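Local atomic coordinates of BugD (Bordetella pertussis Tohama I, PDB entry 2F5X), a protein that binds aspartic acid as a periplasmic solute receptor, probably handing it to a tripartite tricarboxylate-type transporter. Residues A[25-30]-A[172-176]; A[32-36]-A[51-55]; A[116-120]-A[178-184]. All coordinates share one frame; numbering follows the deposited sequence.

Contact 1 of 3, residues A[25-30]-A[172-176]; sequences FAAGGP and KGTAP. With ASP (aspartic acid), chain D.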
ATOM      1  N   PHE A  25      -4.787   5.205   6.537  1.00  8.39           N
ATOM      2  CA  PHE A  25      -4.441   6.287   5.615  1.00  9.02           C
ATOM      3  C   PHE A  25      -5.655   7.121   5.284  1.00  8.95           C
ATOM      4  O   PHE A  25      -6.795   6.688   5.479  1.00  9.14           O
ATOM      5  CB  PHE A  25      -3.861   5.723   4.314  1.00  8.63           C
ATOM      6  CG  PHE A  25      -2.563   4.994   4.509  1.00  8.80           C
ATOM      7  CD1 PHE A  25      -1.374   5.703   4.691  1.00  9.03           C
ATOM      8  CD2 PHE A  25      -2.531   3.611   4.538  1.00  9.17           C
ATOM      9  CE1 PHE A  25      -0.176   5.036   4.899  1.00  9.04           C
ATOM     10  CE2 PHE A  25      -1.331   2.929   4.738  1.00  9.79           C
ATOM     11  CZ  PHE A  25      -0.150   3.642   4.914  1.00  8.68           C
ATOM     12  N   ALA A  26      -5.396   8.315   4.757  1.00  9.34           N
ATOM     13  CA  ALA A  26      -6.450   9.251   4.396  1.00  9.71           C
ATOM     14  C   ALA A  26      -7.440   8.643   3.412  1.00  9.81           C
ATOM     15  O   ALA A  26      -7.071   7.858   2.532  1.00  9.29           O
ATOM     16  CB  ALA A  26      -5.826  10.515   3.810  1.00  9.68           C
ATOM     17  N   ALA A  27      -8.705   9.016   3.575  1.00 10.00           N
ATOM     18  CA  ALA A  27      -9.766   8.600   2.666  1.00 10.82           C
ATOM     19  C   ALA A  27      -9.455   9.036   1.235  1.00 10.65           C
ATOM     20  O   ALA A  27      -8.824  10.076   1.015  1.00 11.30           O
ATOM     21  CB  ALA A  27     -11.077   9.212   3.119  1.00 10.83           C
ATOM     22  N   GLY A  28      -9.898   8.238   0.272  1.00 10.61           N
ATOM     23  CA  GLY A  28      -9.789   8.589  -1.134  1.00 10.22           C
ATOM     24  C   GLY A  28      -8.521   8.112  -1.823  1.00 10.01           C
ATOM     25  O   GLY A  28      -8.343   8.349  -3.022  1.00 10.53           O
ATOM     26  N   GLY A  29      -7.631   7.466  -1.069  1.00  9.18           N
ATOM     27  CA  GLY A  29      -6.375   6.970  -1.610  1.00  8.79           C
ATOM     28  C   GLY A  29      -6.439   5.485  -1.940  1.00  8.38           C
ATOM     29  O   GLY A  29      -7.514   4.893  -1.959  1.00  9.48           O
ATOM     30  N   PRO A  30      -5.288   4.886  -2.215  1.00  7.97           N
ATOM     31  CA  PRO A  30      -5.238   3.521  -2.764  1.00  8.00           C
ATOM     32  C   PRO A  30      -5.826   2.464  -1.825  1.00  8.11           C
ATOM     33  O   PRO A  30      -6.649   1.656  -2.245  1.00  8.76           O
ATOM     34  CB  PRO A  30      -3.747   3.294  -3.031  1.00  7.54           C
ATOM     35  CG  PRO A  30      -3.011   4.359  -2.240  1.00  7.50           C
ATOM     36  CD  PRO A  30      -3.956   5.502  -2.077  1.00  7.48           C
ATOM     37  N   LYS A 172      -0.498  12.127   5.108  1.00 10.12           N
ATOM     38  CA  LYS A 172      -1.245  11.085   5.819  1.00 11.08           C
ATOM     39  C   LYS A 172      -1.778  10.001   4.887  1.00 10.95           C
ATOM     40  O   LYS A 172      -2.520   9.111   5.310  1.00 12.23           O
ATOM     41  CB  LYS A 172      -2.389  11.699   6.632  1.00 11.40           C
ATOM     42  CG  LYS A 172      -1.911  12.410   7.893  1.00 15.82           C
ATOM     43  CD  LYS A 172      -3.072  13.103   8.601  1.00 20.11           C
ATOM     44  CE  LYS A 172      -2.684  13.544  10.011  1.00 24.08           C
ATOM     45  NZ  LYS A 172      -1.297  14.089  10.116  1.00 27.65           N
ATOM     46  N   GLY A 173      -1.434  10.103   3.611  1.00 10.79           N
ATOM     47  CA  GLY A 173      -1.859   9.142   2.606  1.00  9.68           C
ATOM     48  C   GLY A 173      -1.481   9.682   1.247  1.00  8.89           C
ATOM     49  O   GLY A 173      -1.108  10.854   1.136  1.00  8.88           O
ATOM     50  N   THR A 174      -1.551   8.857   0.208  1.00  8.27           N
ATOM     51  CA  THR A 174      -1.265   9.413  -1.124  1.00  8.46           C
ATOM     52  C   THR A 174      -2.449  10.101  -1.789  1.00  8.91           C
ATOM     53  O   THR A 174      -2.281  10.677  -2.859  1.00  9.99           O
ATOM     54  CB  THR A 174      -0.635   8.389  -2.081  1.00  7.54           C
ATOM     55  OG1 THR A 174      -1.453   7.208  -2.110  1.00  7.81           O
ATOM     56  CG2 THR A 174       0.733   7.940  -1.546  1.00  7.60           C
ATOM     57  N   ALA A 175      -3.629  10.070  -1.171  1.00  9.50           N
ATOM     58  CA  ALA A 175      -4.704  10.945  -1.635  1.00  9.76           C
ATOM     59  C   ALA A 175      -4.338  12.441  -1.442  1.00  9.77           C
ATOM     60  O   ALA A 175      -4.333  13.197  -2.424  1.00 10.25           O
ATOM     61  CB  ALA A 175      -6.061  10.589  -0.974  1.00  9.96           C
ATOM     62  N   PRO A 176      -4.021  12.890  -0.223  1.00 10.14           N
ATOM     63  CA  PRO A 176      -3.546  14.275  -0.050  1.00 10.00           C
ATOM     64  C   PRO A 176      -2.251  14.555  -0.819  1.00  9.97           C
ATOM     65  O   PRO A 176      -2.080  15.669  -1.328  1.00  9.79           O
ATOM     66  CB  PRO A 176      -3.311  14.407   1.461  1.00 10.60           C
ATOM     67  CG  PRO A 176      -3.347  13.055   2.008  1.00 11.35           C
ATOM     68  CD  PRO A 176      -4.151  12.196   1.069  1.00  9.80           C
TER
HETATM   69  N   ASP D 901      -1.551   2.963   0.720  1.00  7.83           N
HETATM   70  CA  ASP D 901      -1.439   4.345   1.274  1.00  7.79           C
HETATM   71  C   ASP D 901      -2.760   5.094   1.191  1.00  8.12           C
HETATM   72  O   ASP D 901      -2.782   6.340   1.185  1.00  8.63           O
HETATM   73  CB  ASP D 901      -0.354   5.128   0.546  1.00  7.59           C
HETATM   74  CG  ASP D 901       1.023   4.568   0.792  1.00  7.57           C
HETATM   75  OD1 ASP D 901       1.959   4.988   0.072  1.00  7.40           O
HETATM   76  OD2 ASP D 901       1.255   3.713   1.685  1.00  8.41           O
HETATM   77  OXT ASP D 901      -3.799   4.436   1.124  1.00  8.21           O
HETATM   78  O   HOH W   1      -4.621   8.311   1.031  1.00 10.15           O

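Contact 2 of 3, residues A[32-36]-A[51-55]; sequences DNVAR and VVENK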
ATOM      1  N   ASP A  32      -7.789   2.940   0.778  1.00  8.81           N
ATOM      2  CA  ASP A  32      -9.208   3.264   0.960  1.00  9.07           C
ATOM      3  C   ASP A  32     -10.068   2.736  -0.199  1.00  9.40           C
ATOM      4  O   ASP A  32     -11.182   2.234   0.011  1.00  9.06           O
ATOM      5  CB  ASP A  32      -9.378   4.780   1.107  1.00  9.62           C
ATOM      6  CG  ASP A  32     -10.778   5.164   1.515  1.00 10.41           C
ATOM      7  OD1 ASP A  32     -11.251   4.683   2.578  1.00 11.71           O
ATOM      8  OD2 ASP A  32     -11.483   5.924   0.823  1.00 11.78           O
ATOM      9  N   ASN A  33      -9.548   2.855  -1.419  1.00  9.69           N
ATOM     10  CA  ASN A  33     -10.248   2.363  -2.608  1.00 10.33           C
ATOM     11  C   ASN A  33     -10.468   0.854  -2.518  1.00 10.03           C
ATOM     12  O   ASN A  33     -11.561   0.364  -2.803  1.00 10.41           O
ATOM     13  CB  ASN A  33      -9.481   2.715  -3.888  1.00 10.91           C
ATOM     14  CG  ASN A  33      -9.545   4.205  -4.226  1.00 12.35           C
ATOM     15  OD1 ASN A  33     -10.384   4.941  -3.708  1.00 14.47           O
ATOM     16  ND2 ASN A  33      -8.662   4.646  -5.114  1.00 14.00           N
ATOM     17  N   VAL A  34      -9.429   0.122  -2.115  1.00  9.85           N
ATOM     18  CA  VAL A  34      -9.548  -1.324  -1.936  1.00  9.95           C
ATOM     19  C   VAL A  34     -10.571  -1.627  -0.837  1.00 10.29           C
ATOM     20  O   VAL A  34     -11.460  -2.458  -1.007  1.00 10.36           O
ATOM     21  CB  VAL A  34      -8.182  -1.967  -1.582  1.00  9.67           C
ATOM     22  CG1 VAL A  34      -8.347  -3.451  -1.244  1.00  9.43           C
ATOM     23  CG2 VAL A  34      -7.193  -1.794  -2.724  1.00 10.45           C
ATOM     24  N   ALA A  35     -10.433  -0.924   0.285  1.00 10.70           N
ATOM     25  CA  ALA A  35     -11.255  -1.169   1.462  1.00 11.14           C
ATOM     26  C   ALA A  35     -12.732  -0.958   1.184  1.00 11.60           C
ATOM     27  O   ALA A  35     -13.559  -1.776   1.571  1.00 11.75           O
ATOM     28  CB  ALA A  35     -10.800  -0.276   2.613  1.00 11.23           C
ATOM     29  N   ARG A  36     -13.075   0.125   0.489  1.00 11.87           N
ATOM     30  CA  ARG A  36     -14.489   0.411   0.295  1.00 13.19           C
ATOM     31  C   ARG A  36     -15.148  -0.561  -0.679  1.00 13.53           C
ATOM     32  O   ARG A  36     -16.310  -0.929  -0.499  1.00 14.20           O
ATOM     33  CB  ARG A  36     -14.715   1.877  -0.048  1.00 13.73           C
ATOM     34  CG  ARG A  36     -14.518   2.735   1.214  1.00 15.25           C
ATOM     35  CD  ARG A  36     -14.604   4.208   1.026  1.00 17.10           C
ATOM     36  NE  ARG A  36     -14.041   4.924   2.172  1.00 16.59           N
ATOM     37  CZ  ARG A  36     -14.757   5.472   3.147  1.00 17.73           C
ATOM     38  NH1 ARG A  36     -16.090   5.383   3.147  1.00 18.01           N
ATOM     39  NH2 ARG A  36     -14.135   6.109   4.131  1.00 16.96           N
ATOM     40  N   VAL A  51     -17.976  -0.888   7.940  1.00 17.38           N
ATOM     41  CA  VAL A  51     -17.799   0.566   7.957  1.00 17.06           C
ATOM     42  C   VAL A  51     -16.312   0.890   7.912  1.00 16.45           C
ATOM     43  O   VAL A  51     -15.566   0.533   8.828  1.00 16.39           O
ATOM     44  CB  VAL A  51     -18.406   1.210   9.234  1.00 16.69           C
ATOM     45  CG1 VAL A  51     -18.192   2.728   9.236  1.00 18.34           C
ATOM     46  CG2 VAL A  51     -19.892   0.880   9.363  1.00 18.04           C
ATOM     47  N   VAL A  52     -15.886   1.579   6.861  1.00 16.16           N
ATOM     48  CA  VAL A  52     -14.476   1.946   6.720  1.00 15.96           C
ATOM     49  C   VAL A  52     -14.160   3.174   7.581  1.00 16.10           C
ATOM     50  O   VAL A  52     -14.890   4.176   7.554  1.00 16.30           O
ATOM     51  CB  VAL A  52     -14.085   2.176   5.236  1.00 16.14           C
ATOM     52  CG1 VAL A  52     -12.671   2.740   5.113  1.00 15.61           C
ATOM     53  CG2 VAL A  52     -14.213   0.873   4.439  1.00 15.79           C
ATOM     54  N   GLU A  53     -13.084   3.076   8.359  1.00 15.95           N
ATOM     55  CA  GLU A  53     -12.603   4.199   9.158  1.00 16.03           C
ATOM     56  C   GLU A  53     -11.186   4.530   8.732  1.00 15.12           C
ATOM     57  O   GLU A  53     -10.338   3.642   8.642  1.00 15.21           O
ATOM     58  CB  GLU A  53     -12.655   3.868  10.650  1.00 17.14           C
ATOM     59  CG  GLU A  53     -14.064   3.565  11.146  1.00 21.37           C
ATOM     60  CD  GLU A  53     -14.146   3.268  12.634  1.00 26.94           C
ATOM     61  OE1 GLU A  53     -13.117   2.903  13.247  1.00 28.87           O
ATOM     62  OE2 GLU A  53     -15.262   3.386  13.190  1.00 30.48           O
ATOM     63  N   ASN A  54     -10.935   5.803   8.458  1.00 13.36           N
ATOM     64  CA  ASN A  54      -9.611   6.220   8.005  1.00 12.79           C
ATOM     65  C   ASN A  54      -8.828   6.814   9.150  1.00 12.69           C
ATOM     66  O   ASN A  54      -9.281   7.765   9.775  1.00 13.20           O
ATOM     67  CB  ASN A  54      -9.739   7.206   6.845  1.00 12.46           C
ATOM     68  CG  ASN A  54     -10.416   6.589   5.652  1.00 11.78           C
ATOM     69  OD1 ASN A  54     -11.627   6.731   5.469  1.00 12.38           O
ATOM     70  ND2 ASN A  54      -9.642   5.875   4.839  1.00 10.42           N
ATOM     71  N   LYS A  55      -7.664   6.236   9.442  1.00 12.93           N
ATOM     72  CA  LYS A  55      -6.867   6.693  10.575  1.00 13.31           C
ATOM     73  C   LYS A  55      -5.420   6.866  10.151  1.00 12.80           C
ATOM     74  O   LYS A  55      -4.584   5.987  10.358  1.00 12.83           O
ATOM     75  CB  LYS A  55      -6.996   5.717  11.759  1.00 13.46           C
ATOM     76  CG  LYS A  55      -8.424   5.580  12.308  1.00 17.02           C
ATOM     77  CD  LYS A  55      -8.926   6.898  12.934  1.00 21.92           C
ATOM     78  CE  LYS A  55     -10.459   7.012  12.912  1.00 25.17           C
ATOM     79  NZ  LYS A  55     -11.008   7.973  11.884  1.00 29.09           N
TER

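Contact 3 of 3, residues A[116-120]-A[178-184]; sequences IARGD and MNDLLGK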
ATOM      1  N   ILE A 116       5.536   8.528 -10.915  1.00  8.17           N
ATOM      2  CA  ILE A 116       4.840   9.617 -11.593  1.00  8.50           C
ATOM      3  C   ILE A 116       5.392  10.973 -11.163  1.00  8.22           C
ATOM      4  O   ILE A 116       6.088  11.089 -10.147  1.00  7.75           O
ATOM      5  CB  ILE A 116       3.297   9.572 -11.326  1.00  7.89           C
ATOM      6  CG1 ILE A 116       2.979   9.719  -9.823  1.00  8.37           C
ATOM      7  CG2 ILE A 116       2.654   8.319 -11.938  1.00  9.15           C
ATOM      8  CD1 ILE A 116       1.479   9.937  -9.547  1.00  8.67           C
ATOM      9  N   ALA A 117       5.058  12.008 -11.927  1.00  8.56           N
ATOM     10  CA  ALA A 117       5.430  13.368 -11.564  1.00  8.58           C
ATOM     11  C   ALA A 117       4.321  14.339 -11.940  1.00  9.31           C
ATOM     12  O   ALA A 117       3.387  13.977 -12.668  1.00  9.29           O
ATOM     13  CB  ALA A 117       6.740  13.760 -12.244  1.00  8.75           C
ATOM     14  N   ARG A 118       4.430  15.570 -11.444  1.00  9.46           N
ATOM     15  CA  ARG A 118       3.482  16.619 -11.804  1.00 10.37           C
ATOM     16  C   ARG A 118       3.406  16.742 -13.329  1.00 10.94           C
ATOM     17  O   ARG A 118       4.375  16.436 -14.036  1.00 11.06           O
ATOM     18  CB  ARG A 118       3.862  17.958 -11.148  1.00 10.52           C
ATOM     19  CG  ARG A 118       5.308  18.410 -11.343  1.00 11.70           C
ATOM     20  CD  ARG A 118       5.570  19.782 -10.709  1.00 15.07           C
ATOM     21  NE  ARG A 118       6.976  20.162 -10.671  1.00 19.11           N
ATOM     22  CZ  ARG A 118       7.610  20.819 -11.638  1.00 20.31           C
ATOM     23  NH1 ARG A 118       6.969  21.150 -12.759  1.00 20.44           N
ATOM     24  NH2 ARG A 118       8.895  21.143 -11.485  1.00 19.78           N
ATOM     25  N   GLY A 119       2.236  17.147 -13.821  1.00 11.46           N
ATOM     26  CA  GLY A 119       1.928  17.120 -15.243  1.00 12.10           C
ATOM     27  C   GLY A 119       2.864  17.908 -16.142  1.00 12.51           C
ATOM     28  O   GLY A 119       2.923  17.645 -17.341  1.00 13.23           O
ATOM     29  N   ASP A 120       3.581  18.871 -15.573  1.00 12.55           N
ATOM     30  CA  ASP A 120       4.517  19.694 -16.335  1.00 13.27           C
ATOM     31  C   ASP A 120       5.985  19.452 -15.982  1.00 12.60           C
ATOM     32  O   ASP A 120       6.852  20.268 -16.322  1.00 13.78           O
ATOM     33  CB  ASP A 120       4.182  21.176 -16.165  1.00 13.64           C
ATOM     34  CG  ASP A 120       4.333  21.650 -14.737  1.00 15.24           C
ATOM     35  OD1 ASP A 120       4.370  20.806 -13.803  1.00 16.87           O
ATOM     36  OD2 ASP A 120       4.420  22.864 -14.451  1.00 18.72           O
HETATM   37  N   MSE A 178      -1.375  13.213  -3.703  1.00  9.41           N
HETATM   38  CA  MSE A 178      -1.821  13.376  -5.091  1.00  9.97           C
HETATM   39  C   MSE A 178      -2.431  14.754  -5.339  1.00 10.75           C
HETATM   40  O   MSE A 178      -2.188  15.364  -6.393  1.00 10.60           O
HETATM   41  CB  MSE A 178      -2.826  12.287  -5.486  1.00 10.00           C
HETATM   42  CG  MSE A 178      -3.337  12.416  -6.920  1.00 10.02           C
HETATM   43 SE   MSE A 178      -1.959  12.157  -8.287  1.00 12.15          SE
HETATM   44  CE  MSE A 178      -1.911  10.163  -8.218  1.00 10.11           C
ATOM     45  N   ASN A 179      -3.216  15.239  -4.376  1.00 11.53           N
ATOM     46  CA  ASN A 179      -3.758  16.597  -4.451  1.00 13.21           C
ATOM     47  C   ASN A 179      -2.637  17.607  -4.695  1.00 12.84           C
ATOM     48  O   ASN A 179      -2.743  18.468  -5.570  1.00 13.03           O
ATOM     49  CB  ASN A 179      -4.485  16.973  -3.154  1.00 14.51           C
ATOM     50  CG  ASN A 179      -5.824  16.282  -2.995  1.00 19.20           C
ATOM     51  OD1 ASN A 179      -6.179  15.846  -1.886  1.00 24.29           O
ATOM     52  ND2 ASN A 179      -6.591  16.189  -4.085  1.00 22.87           N
ATOM     53  N   ASP A 180      -1.569  17.501  -3.912  1.00 12.13           N
ATOM     54  CA  ASP A 180      -0.452  18.425  -4.040  1.00 12.35           C
ATOM     55  C   ASP A 180       0.309  18.214  -5.347  1.00 12.29           C
ATOM     56  O   ASP A 180       0.778  19.183  -5.955  1.00 12.37           O
ATOM     57  CB  ASP A 180       0.492  18.327  -2.841  1.00 12.47           C
ATOM     58  CG  ASP A 180       0.119  19.281  -1.722  1.00 13.81           C
ATOM     59  OD1 ASP A 180      -0.945  19.935  -1.805  1.00 17.09           O
ATOM     60  OD2 ASP A 180       0.844  19.450  -0.726  1.00 14.64           O
ATOM     61  N   LEU A 181       0.431  16.962  -5.787  1.00 11.51           N
ATOM     62  CA  LEU A 181       1.113  16.683  -7.051  1.00 12.31           C
ATOM     63  C   LEU A 181       0.332  17.294  -8.214  1.00 12.67           C
ATOM     64  O   LEU A 181       0.906  17.970  -9.082  1.00 12.96           O
ATOM     65  CB  LEU A 181       1.292  15.173  -7.249  1.00 12.47           C
ATOM     66  CG  LEU A 181       2.161  14.729  -8.426  1.00 13.90           C
ATOM     67  CD1 LEU A 181       3.613  14.702  -8.016  1.00 17.39           C
ATOM     68  CD2 LEU A 181       1.738  13.336  -8.877  1.00 17.74           C
ATOM     69  N   LEU A 182      -0.982  17.083  -8.214  1.00 12.86           N
ATOM     70  CA  LEU A 182      -1.848  17.687  -9.226  1.00 13.51           C
ATOM     71  C   LEU A 182      -1.801  19.209  -9.162  1.00 14.25           C
ATOM     72  O   LEU A 182      -1.904  19.879 -10.194  1.00 15.15           O
ATOM     73  CB  LEU A 182      -3.293  17.196  -9.083  1.00 13.50           C
ATOM     74  CG  LEU A 182      -3.546  15.722  -9.397  1.00 13.26           C
ATOM     75  CD1 LEU A 182      -4.965  15.336  -8.979  1.00 13.01           C
ATOM     76  CD2 LEU A 182      -3.323  15.407 -10.865  1.00 15.91           C
ATOM     77  N   GLY A 183      -1.611  19.742  -7.959  1.00 14.65           N
ATOM     78  CA  GLY A 183      -1.534  21.181  -7.742  1.00 15.27           C
ATOM     79  C   GLY A 183      -0.154  21.755  -8.000  1.00 15.69           C
ATOM     80  O   GLY A 183       0.056  22.961  -7.823  1.00 16.01           O
ATOM     81  N   LYS A 184       0.771  20.890  -8.424  1.00 15.67           N
ATOM     82  CA  LYS A 184       2.166  21.259  -8.708  1.00 16.22           C
ATOM     83  C   LYS A 184       2.917  21.780  -7.475  1.00 16.14           C
ATOM     84  O   LYS A 184       3.877  22.542  -7.605  1.00 17.03           O
ATOM     85  CB  LYS A 184       2.248  22.236  -9.911  1.00 16.65           C
ATOM     86  CG  LYS A 184       1.631  21.632 -11.169  1.00 17.93           C
ATOM     87  CD  LYS A 184       1.440  22.608 -12.309  1.00 21.99           C
ATOM     88  CE  LYS A 184       0.877  21.858 -13.513  1.00 22.98           C
ATOM     89  NZ  LYS A 184       0.836  22.701 -14.742  1.00 26.40           N
TER
HETATM   90  O   HOH W   2       0.309  18.095 -11.976  1.00 22.99           O

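Contact 1 of 3, residues A[25-30]-A[172-176]
A26 and K172 join the two loops through one backbone bond, A26 N to K172 O (3.0 Å). The same oxygen accepts a CA-H...O contact from F25. With CG anti to the carbonyl carbon (chi1 -64°), the F25 ring is turned so that one face lies against the bound aspartic acid, whose CA stands 3.4 Å above the ring centre. Along the side chain, CB meets ASP C and ASP O of the alpha-carboxylate, and CG sits 3.3 Å from ASP C. CD1 is flanked by K172 O near the ring plane, while CD2 and CE2 face ASP CA; CE1 lies near ASP OD2 and ASP CA, and CZ comes 3.5 Å from ASP OD2. From the other segment, T174 N donates to ASP O (3.0 Å) in the first turn of helix 174-182, with G173 as N-cap. One water gathers A26 O, A175 N and ASP O. Methyl packing completes the join: A26 CB meets P176 CD at 3.6 Å, and A175 CB lies against A27 O. The OG1 of T174 is hydrogen-bonded to D191. A ligand carboxylate held by an amide at a helix start and by water is characteristic of the interdomain cleft of periplasmic binding proteins.

Contact 2 of 3, residues A[32-36]-A[51-55]
D32 holds its CG trans to the backbone N (chi1 -171°), which brings its carboxylate close to N54 of strand 50-54; N54, its CG anti to the carbonyl carbon (chi1 -62°), presents its amide. R36, one helical turn on from D32, stretches from CG to NE and lays its guanidinium beside both. The setting is a classic beta-alpha-beta unit, strand 19-23, helix 30-46 and strand 50-54, in which the helix packs on two parallel strands; the axes of 32-36 and 51-54 run nearly antiparallel and approach to 9.3 Å.

The polar part is a three-residue network. N54 ND2 donates to D32 OD1 (3.0 Å) almost straight, the oxygen being met from above the carboxylate plane, whereas R36 NE reaches the same OD1 at 2.8 Å on its syn side, in a salt bridge. These two donors come from opposite faces of the carboxylate. The arginine in turn donates through NH2 to N54 OD1 (2.9 Å), in the carbonyl plane but bent at the hydrogen (137°), with guanidinium and amide nearly coplanar, so that every side chain of the trio is tied to the other two. D32 OD2 also accepts from G28 N and N54 ND2 also donates to F25 O, which couples the network to the loop before the helix.

V52 provides the apolar part of the contact. Its CG2 touches A35 CB at 4.0 Å and the aliphatic R36 CG at 3.7 Å, while its CB lies over the centre of the guanidinium, 3.9 Å from the plane.

Contact 3 of 3, residues A[116-120]-A[178-184]
The backbones of 116-120 and 178-184 come closest at R118 and L181, whose CA atoms are 5.3 Å apart, where the chain at R118 passes the last turn of helix 174-182. That helix closes in a Schellman motif, with K184 at positive phi and its N bonded to L181 O. L181 O also receives a water that is in turn bound by G119 N, while R118 CB packs against this carbonyl. On the buried side I116 CD1 meets L181 CD2 at 3.5 Å, a tight carbon contact, and the CE of selenomethionine M178 at 3.6 Å. The M178 chain bends at chi2 and chi3, which brings CE round to I116 CD1; the two side chains cross at about a right angle. At the solvent side lies a salt-bridge network. R118 NH1 donates to D120 OD1 (2.8 Å), approaching from above the carboxylate plane. D120 and the extended K184 approach each other from opposite directions, NZ lying a long 3.6 Å from D120 OD2. R118 NE forms a further salt bridge with D187. The hydrophobic part continues into the fold: I116 also touches M189 of strand 188-192 and I200 of helix 193-201, M178 reaches N195 and Q199 of that helix, and L181 packs on V205.

The three contacts run outward from the ligand. Contact 1 lies at the bound aspartic acid and joins the loop before helix 30-46 to the start of helix 174-182. Contact 2 adjoins it, centres about 10 Å apart, and touches it directly: F25 O and N54 ND2 are 3.0 Å apart, a probable hydrogen bond that ties the D32-N54-R36 network to the loop carrying F25. The side chain of D32 is about 6 Å from the ligand. Contact 3 uses the far end of helix 174-182, its centre about 15 Å from that of contact 1, and the side chain of M178 is about 9 Å from the ligand. Contacts 2 and 3 do not touch; their centres are about 24 Å apart, although both reach the same mixed sheet.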